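Local structure of ankyrin repeat and SOCS box protein 11 (Homo sapiens, 4UUC) at residues A94-L98 with N124-H130; E131-T137 with H163-L167. The protein recognises substrates such as BIK, DIRAS2 and RPN1 for a cullin-5-RING E3 ubiquitin ligase, which ubiquitinates them for proteasomal degradation. One frame throughout, in Å; residues are numbered along the deposited sequence.

Both contacts join loops of neighbouring repeats in the ankyrin repeat domain, the piece of the protein present in this chain. Contact 1 comes first along the chain: it sets the loop after helix 83-91 against the loop after helix 115-123. Contact 2 starts at the next residue, Glu131, in the same connection to helix 138-144, and sets that loop against the one after helix 148-156. Their centres lie about 15 Å apart, and they touch where Asp129 O packs on His163 CE1 at 3.5 Å. Each contact spans about one repeat, and because both share the connection 124-137 they are consecutive steps, carrying loop-to-loop contact along the solenoid.

Contact 1: residues A94-L98 with N124-H130; sequences AKAQL and NNVNIDH
Two equivalent inter-repeat loops of the ankyrin solenoid lie side by side, each following the second helix of its repeat: loop 94-98 comes after helix 83-91, loop 124-130 after helix 115-123. The nearest CA atoms are those of Gln97 and Val126, 5.5 Å apart. Residues 94-98 are extended except for a kink at Ala96 (phi/psi -78/-41). Asn125, at phi/psi 70/31, is the C-prime residue of the Schellman motif that ends helix 115-123. The chain then runs extended through Val126 into a type I turn from Asn127 to His130, closed by His130 N to Asn127 O at 3.0 Å. An Asx turn overlaps it, Asp129 N donating to Asn127 OD1 at 3.0 Å. Ala96 and Gln97 direct CB toward the other loop. Ala96 CB packs against Val126 CG2 at 3.5 Å. Gln97, t at chi1 and chi2, reaches across so that Gln97 OE1 accepts a nearly straight hydrogen bond from Asn127 N at 3.0 Å. Gln97 NE2 lies over one face of the His130 ring, 3.6 Å from His130 ND1. One water donates to Gln97 OE1 (2.7 Å) and Asn125 O (3.3 Å), another accepts from Gln97 NE2 and Asn127 ND2, each at 3.0 Å.

Contact 2: residues E131-T137 with H163-L167; sequences EVPQLGT and HGQWL
Thr137 lays its CG2 over one face of the His163 imidazole, a CH-pi contact 3.5 Å from the ring centroid and 16° off its normal. With chi1 at 58° (p), Thr137 OG1 donates to His163 O at 2.7 Å and also caps Tyr140 N. Beside it, Thr137 N makes a weak hydrogen bond of 3.2 Å to Gly164 O. In register, Gly136 CA lies 4.0 Å from Gln165 CA, the nearest CA pair, and 3.2 Å from Gly164 O. A CB on Gly136 would be tight against Gly164 O and, at phi/psi 98/-171, would jam against the preceding carbonyl. Thr137 opens the TPLH-like tetrapeptide of an ankyrin repeat and N-caps its first helix, 138-144, at the end of the finger loop, which is set against that of the next repeat, 163-167, before helix 170-175. Within 131-137 the chain doubles back with Gln134 (phi/psi 72/-12) at the tip: Val132 N donates to Gly136 O at 3.2 Å, while Leu135 N and Gly136 N both donate to Val132 O, at 3.0 and 2.9 Å, in a classic beta bulge. Glu131, extended with chi1 and chi2 both t, bridges the loops: Glu131 OE1 accepts from His163 NE2 at 2.8 Å, and Glu131 OE2 from Trp166 N, also at 2.8 Å. One water donates to Glu131 OE2 (2.9 Å) and Gln165 OE1 (2.5 Å) while accepting from Gln134 N (2.9 Å).

Contact 1: residues A94-L98 with N124-H130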
ATOM      1  N   ALA A  94     -11.157  12.121  -2.868  1.00 24.50           N
ATOM      2  CA  ALA A  94     -10.536  11.300  -1.837  1.00 22.00           C
ATOM      3  C   ALA A  94      -9.186  11.898  -1.435  1.00 18.97           C
ATOM      4  O   ALA A  94      -8.422  12.352  -2.288  1.00 25.85           O
ATOM      5  CB  ALA A  94     -10.362   9.865  -2.324  1.00 21.79           C
ATOM      6  N   LYS A  95      -8.910  11.909  -0.134  1.00 20.26           N
ATOM      7  CA  LYS A  95      -7.604  12.319   0.382  1.00 25.80           C
ATOM      8  C   LYS A  95      -6.595  11.181   0.210  1.00 26.62           C
ATOM      9  O   LYS A  95      -6.820  10.071   0.685  1.00 26.07           O
ATOM     10  CB  LYS A  95      -7.710  12.715   1.854  1.00 31.47           C
ATOM     11  CG  LYS A  95      -6.419  13.259   2.446  1.00 35.61           C
ATOM     12  N   ALA A  96      -5.483  11.463  -0.463  1.00 24.06           N
ATOM     13  CA  ALA A  96      -4.525  10.421  -0.838  1.00 24.95           C
ATOM     14  C   ALA A  96      -3.631   9.979   0.323  1.00 27.46           C
ATOM     15  O   ALA A  96      -3.346   8.790   0.468  1.00 25.17           O
ATOM     16  CB  ALA A  96      -3.666  10.901  -1.998  1.00 28.46           C
ATOM     17  N   GLN A  97      -3.177  10.938   1.128  1.00 20.89           N
ATOM     18  CA  GLN A  97      -2.377  10.646   2.317  1.00 23.01           C
ATOM     19  C   GLN A  97      -3.148  11.103   3.551  1.00 25.05           C
ATOM     20  O   GLN A  97      -3.600  12.246   3.623  1.00 27.55           O
ATOM     21  CB  GLN A  97      -1.007  11.330   2.246  1.00 24.29           C
ATOM     22  CG  GLN A  97      -0.084  10.982   3.415  1.00 23.51           C
ATOM     23  CD  GLN A  97       1.307  11.583   3.285  1.00 25.57           C
ATOM     24  OE1 GLN A  97       1.785  11.846   2.182  1.00 23.93           O
ATOM     25  NE2 GLN A  97       1.962  11.806   4.419  1.00 27.51           N
ATOM     26  N   LEU A  98      -3.299  10.199   4.514  1.00 26.74           N
ATOM     27  CA  LEU A  98      -4.194  10.413   5.648  1.00 26.41           C
ATOM     28  C   LEU A  98      -3.449  10.654   6.960  1.00 29.98           C
ATOM     29  O   LEU A  98      -2.256  10.375   7.071  1.00 29.02           O
ATOM     30  CB  LEU A  98      -5.123   9.205   5.801  1.00 27.04           C
ATOM     31  CG  LEU A  98      -5.954   8.837   4.569  1.00 25.10           C
ATOM     32  CD1 LEU A  98      -6.720   7.540   4.808  1.00 29.33           C
ATOM     33  CD2 LEU A  98      -6.911   9.957   4.194  1.00 28.77           C
ATOM     34  N   ASN A 124      -0.393  11.634  -7.147  1.00 23.05           N
ATOM     35  CA  ASN A 124      -1.300  12.520  -6.428  1.00 26.82           C
ATOM     36  C   ASN A 124      -0.663  13.049  -5.143  1.00 29.83           C
ATOM     37  O   ASN A 124      -1.352  13.385  -4.180  1.00 29.27           O
ATOM     38  CB  ASN A 124      -2.617  11.796  -6.137  1.00 28.47           C
ATOM     39  CG  ASN A 124      -3.513  11.722  -7.364  1.00 25.28           C
ATOM     40  OD1 ASN A 124      -4.451  12.503  -7.504  1.00 36.03           O
ATOM     41  ND2 ASN A 124      -3.209  10.798  -8.268  1.00 24.00           N
ATOM     42  N   ASN A 125       0.668  13.101  -5.157  1.00 24.45           N
ATOM     43  CA  ASN A 125       1.468  13.811  -4.159  1.00 31.14           C
ATOM     44  C   ASN A 125       1.480  13.192  -2.760  1.00 25.54           C
ATOM     45  O   ASN A 125       1.632  13.900  -1.764  1.00 32.05           O
ATOM     46  CB  ASN A 125       1.005  15.271  -4.070  1.00 33.20           C
ATOM     47  CG  ASN A 125       1.106  15.991  -5.403  1.00 47.89           C
ATOM     48  OD1 ASN A 125       0.129  16.555  -5.898  1.00 49.95           O
ATOM     49  ND2 ASN A 125       2.293  15.964  -5.997  1.00 45.80           N
ATOM     50  N   VAL A 126       1.350  11.873  -2.681  1.00 26.26           N
ATOM     51  CA  VAL A 126       1.669  11.171  -1.444  1.00 19.73           C
ATOM     52  C   VAL A 126       3.193  11.172  -1.289  1.00 20.56           C
ATOM     53  O   VAL A 126       3.914  10.924  -2.253  1.00 20.44           O
ATOM     54  CB  VAL A 126       1.130   9.721  -1.438  1.00 21.83           C
ATOM     55  CG1 VAL A 126       1.629   8.961  -0.210  1.00 19.82           C
ATOM     56  CG2 VAL A 126      -0.398   9.714  -1.479  1.00 22.69           C
ATOM     57  N   ASN A 127       3.675  11.468  -0.085  1.00 20.27           N
ATOM     58  CA  ASN A 127       5.111  11.484   0.197  1.00 24.78           C
ATOM     59  C   ASN A 127       5.744  10.120  -0.071  1.00 21.35           C
ATOM     60  O   ASN A 127       5.412   9.131   0.579  1.00 21.14           O
ATOM     61  CB  ASN A 127       5.350  11.904   1.650  1.00 22.90           C
ATOM     62  CG  ASN A 127       6.824  11.899   2.037  1.00 27.70           C
ATOM     63  OD1 ASN A 127       7.707  11.858   1.185  1.00 24.73           O
ATOM     64  ND2 ASN A 127       7.090  11.955   3.338  1.00 35.40           N
ATOM     65  N   ILE A 128       6.655  10.068  -1.036  1.00 19.26           N
ATOM     66  CA  ILE A 128       7.278   8.807  -1.414  1.00 17.09           C
ATOM     67  C   ILE A 128       8.051   8.192  -0.240  1.00 19.31           C
ATOM     68  O   ILE A 128       8.239   6.975  -0.188  1.00 21.33           O
ATOM     69  CB  ILE A 128       8.220   8.994  -2.627  1.00 18.76           C
ATOM     70  CG1 ILE A 128       8.580   7.634  -3.236  1.00 20.52           C
ATOM     71  CG2 ILE A 128       9.461   9.786  -2.233  1.00 25.60           C
ATOM     72  CD1 ILE A 128       9.207   7.732  -4.617  1.00 24.88           C
ATOM     73  N   ASP A 129       8.476   9.035   0.701  1.00 20.47           N
ATOM     74  CA  ASP A 129       9.214   8.582   1.880  1.00 21.43           C
ATOM     75  C   ASP A 129       8.358   8.604   3.146  1.00 20.26           C
ATOM     76  O   ASP A 129       8.885   8.752   4.247  1.00 20.41           O
ATOM     77  CB  ASP A 129      10.459   9.450   2.104  1.00 30.00           C
ATOM     78  CG  ASP A 129      11.455   9.362   0.966  1.00 27.63           C
ATOM     79  OD1 ASP A 129      11.725   8.241   0.482  1.00 25.54           O
ATOM     80  OD2 ASP A 129      11.971  10.422   0.554  1.00 27.39           O
ATOM     81  N   HIS A 130       7.046   8.458   2.996  1.00 18.43           N
ATOM     82  CA  HIS A 130       6.146   8.505   4.144  1.00 18.27           C
ATOM     83  C   HIS A 130       6.372   7.322   5.082  1.00 22.36           C
ATOM     84  O   HIS A 130       5.998   6.196   4.759  1.00 20.88           O
ATOM     85  CB  HIS A 130       4.685   8.520   3.686  1.00 21.21           C
ATOM     86  CG  HIS A 130       3.702   8.629   4.810  1.00 22.14           C
ATOM     87  ND1 HIS A 130       2.388   8.227   4.694  1.00 20.01           N
ATOM     88  CD2 HIS A 130       3.841   9.097   6.074  1.00 22.84           C
ATOM     89  CE1 HIS A 130       1.760   8.444   5.836  1.00 23.86           C
ATOM     90  NE2 HIS A 130       2.619   8.971   6.690  1.00 22.56           N
TER
HETATM   91  O   HOH W   1       4.695  12.968   4.781  1.00 28.54           O
HETATM   92  O   HOH W   2       1.860  14.448   1.478  1.00 46.25           O

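Contact 2: residues E131-T137 with H163-L167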
ATOM      1  N   GLU A 131       6.973   7.577   6.243  1.00 17.61           N
ATOM      2  CA  GLU A 131       7.198   6.508   7.214  1.00 14.57           C
ATOM      3  C   GLU A 131       6.047   6.412   8.203  1.00 22.11           C
ATOM      4  O   GLU A 131       5.931   7.234   9.108  1.00 24.37           O
ATOM      5  CB  GLU A 131       8.508   6.705   7.983  1.00 18.25           C
ATOM      6  CG  GLU A 131       8.780   5.558   8.974  1.00 22.36           C
ATOM      7  CD  GLU A 131      10.096   5.682   9.728  1.00 22.11           C
ATOM      8  OE1 GLU A 131      10.896   6.588   9.414  1.00 25.53           O
ATOM      9  OE2 GLU A 131      10.327   4.861  10.640  1.00 21.22           O
ATOM     10  N   VAL A 132       5.204   5.401   8.031  1.00 21.42           N
ATOM     11  CA  VAL A 132       4.174   5.094   9.014  1.00 21.82           C
ATOM     12  C   VAL A 132       4.846   4.403  10.197  1.00 19.82           C
ATOM     13  O   VAL A 132       5.591   3.441  10.008  1.00 19.79           O
ATOM     14  CB  VAL A 132       3.062   4.203   8.420  1.00 21.28           C
ATOM     15  CG1 VAL A 132       2.132   3.686   9.513  1.00 30.50           C
ATOM     16  CG2 VAL A 132       2.276   4.984   7.387  1.00 23.92           C
ATOM     17  N   PRO A 133       4.611   4.901  11.423  1.00 21.28           N
ATOM     18  CA  PRO A 133       5.268   4.283  12.582  1.00 22.76           C
ATOM     19  C   PRO A 133       5.084   2.770  12.636  1.00 23.35           C
ATOM     20  O   PRO A 133       3.967   2.276  12.479  1.00 26.59           O
ATOM     21  CB  PRO A 133       4.583   4.964  13.773  1.00 23.46           C
ATOM     22  CG  PRO A 133       4.192   6.303  13.251  1.00 31.18           C
ATOM     23  CD  PRO A 133       3.799   6.070  11.814  1.00 27.07           C
ATOM     24  N   GLN A 134       6.198   2.063  12.806  1.00 26.09           N
ATOM     25  CA  GLN A 134       6.242   0.603  12.926  1.00 24.51           C
ATOM     26  C   GLN A 134       5.972  -0.161  11.617  1.00 23.82           C
ATOM     27  O   GLN A 134       6.225  -1.364  11.549  1.00 34.31           O
ATOM     28  CB  GLN A 134       5.268   0.137  14.014  1.00 36.71           C
ATOM     29  CG  GLN A 134       5.488   0.836  15.351  1.00 29.66           C
ATOM     30  CD  GLN A 134       6.926   0.717  15.831  1.00 30.31           C
ATOM     31  OE1 GLN A 134       7.487  -0.377  15.869  1.00 35.38           O
ATOM     32  NE2 GLN A 134       7.536   1.846  16.174  1.00 30.76           N
ATOM     33  N   LEU A 135       5.486   0.526  10.584  1.00 19.59           N
ATOM     34  CA  LEU A 135       5.318  -0.081   9.260  1.00 23.45           C
ATOM     35  C   LEU A 135       6.496   0.237   8.352  1.00 20.45           C
ATOM     36  O   LEU A 135       6.925  -0.590   7.546  1.00 22.90           O
ATOM     37  CB  LEU A 135       4.035   0.411   8.588  1.00 27.97           C
ATOM     38  CG  LEU A 135       2.779  -0.454   8.665  1.00 34.51           C
ATOM     39  CD1 LEU A 135       1.661   0.218   7.877  1.00 29.15           C
ATOM     40  CD2 LEU A 135       3.019  -1.864   8.148  1.00 40.50           C
ATOM     41  N   GLY A 136       6.994   1.462   8.469  1.00 17.29           N
ATOM     42  CA  GLY A 136       8.103   1.913   7.651  1.00 15.89           C
ATOM     43  C   GLY A 136       7.650   2.710   6.448  1.00 14.45           C
ATOM     44  O   GLY A 136       6.483   3.081   6.323  1.00 18.07           O
ATOM     45  N   THR A 137       8.604   2.988   5.566  1.00 13.39           N
ATOM     46  CA  THR A 137       8.353   3.689   4.321  1.00 15.98           C
ATOM     47  C   THR A 137       7.792   2.733   3.272  1.00 17.12           C
ATOM     48  O   THR A 137       7.845   1.513   3.449  1.00 15.83           O
ATOM     49  CB  THR A 137       9.642   4.293   3.771  1.00 14.35           C
ATOM     50  OG1 THR A 137      10.583   3.233   3.584  1.00 15.63           O
ATOM     51  CG2 THR A 137      10.223   5.334   4.731  1.00 17.64           C
ATOM     52  N   HIS A 163      15.996   4.918   4.060  1.00 19.25           N
ATOM     53  CA  HIS A 163      14.872   5.259   4.930  1.00 19.13           C
ATOM     54  C   HIS A 163      13.890   4.091   5.030  1.00 19.23           C
ATOM     55  O   HIS A 163      13.230   3.744   4.048  1.00 15.58           O
ATOM     56  CB  HIS A 163      14.167   6.509   4.404  1.00 20.66           C
ATOM     57  CG  HIS A 163      13.218   7.131   5.381  1.00 28.62           C
ATOM     58  ND1 HIS A 163      12.634   8.362   5.169  1.00 39.04           N
ATOM     59  CD2 HIS A 163      12.745   6.692   6.573  1.00 39.25           C
ATOM     60  CE1 HIS A 163      11.843   8.654   6.186  1.00 37.56           C
ATOM     61  NE2 HIS A 163      11.894   7.658   7.053  1.00 35.51           N
ATOM     62  N   GLY A 164      13.801   3.488   6.212  1.00 18.95           N
ATOM     63  CA  GLY A 164      12.975   2.311   6.405  1.00 15.06           C
ATOM     64  C   GLY A 164      12.017   2.404   7.577  1.00 19.21           C
ATOM     65  O   GLY A 164      11.069   3.188   7.551  1.00 25.72           O
ATOM     66  N   GLN A 165      12.257   1.571   8.589  1.00 19.38           N
ATOM     67  CA  GLN A 165      11.478   1.568   9.825  1.00 22.57           C
ATOM     68  C   GLN A 165      12.423   1.919  10.971  1.00 17.99           C
ATOM     69  O   GLN A 165      13.091   1.048  11.532  1.00 18.21           O
ATOM     70  CB  GLN A 165      10.808   0.208  10.048  1.00 21.56           C
ATOM     71  CG  GLN A 165       9.709   0.210  11.102  1.00 21.58           C
ATOM     72  CD  GLN A 165      10.247   0.271  12.518  1.00 27.17           C
ATOM     73  OE1 GLN A 165      10.169   1.307  13.183  1.00 29.43           O
ATOM     74  NE2 GLN A 165      10.799  -0.842  12.989  1.00 24.89           N
ATOM     75  N   TRP A 166      12.463   3.211  11.291  1.00 21.11           N
ATOM     76  CA  TRP A 166      13.465   3.812  12.172  1.00 20.39           C
ATOM     77  C   TRP A 166      14.870   3.337  11.766  1.00 17.47           C
ATOM     78  O   TRP A 166      15.360   3.746  10.716  1.00 19.37           O
ATOM     79  CB  TRP A 166      13.167   3.528  13.653  1.00 19.09           C
ATOM     80  CG  TRP A 166      14.031   4.382  14.566  1.00 16.77           C
ATOM     81  CD1 TRP A 166      14.262   5.723  14.450  1.00 19.03           C
ATOM     82  CD2 TRP A 166      14.794   3.946  15.703  1.00 15.69           C
ATOM     83  NE1 TRP A 166      15.112   6.149  15.439  1.00 17.18           N
ATOM     84  CE2 TRP A 166      15.453   5.080  16.222  1.00 15.51           C
ATOM     85  CE3 TRP A 166      14.979   2.709  16.331  1.00 15.40           C
ATOM     86  CZ2 TRP A 166      16.284   5.014  17.338  1.00 16.59           C
ATOM     87  CZ3 TRP A 166      15.806   2.647  17.439  1.00 17.65           C
ATOM     88  CH2 TRP A 166      16.449   3.792  17.929  1.00 13.83           C
ATOM     89  N   LEU A 167      15.518   2.487  12.563  1.00 17.51           N
ATOM     90  CA  LEU A 167      16.897   2.078  12.265  1.00 18.52           C
ATOM     91  C   LEU A 167      16.994   0.855  11.346  1.00 17.40           C
ATOM     92  O   LEU A 167      18.087   0.500  10.894  1.00 18.14           O
ATOM     93  CB  LEU A 167      17.661   1.788  13.557  1.00 19.92           C
ATOM     94  CG  LEU A 167      18.103   2.987  14.406  1.00 18.63           C
ATOM     95  CD1 LEU A 167      18.914   2.491  15.588  1.00 21.91           C
ATOM     96  CD2 LEU A 167      18.893   4.013  13.610  1.00 22.24           C
TER
HETATM   97  O   HOH W   3       8.804   3.357  12.601  1.00 27.06           O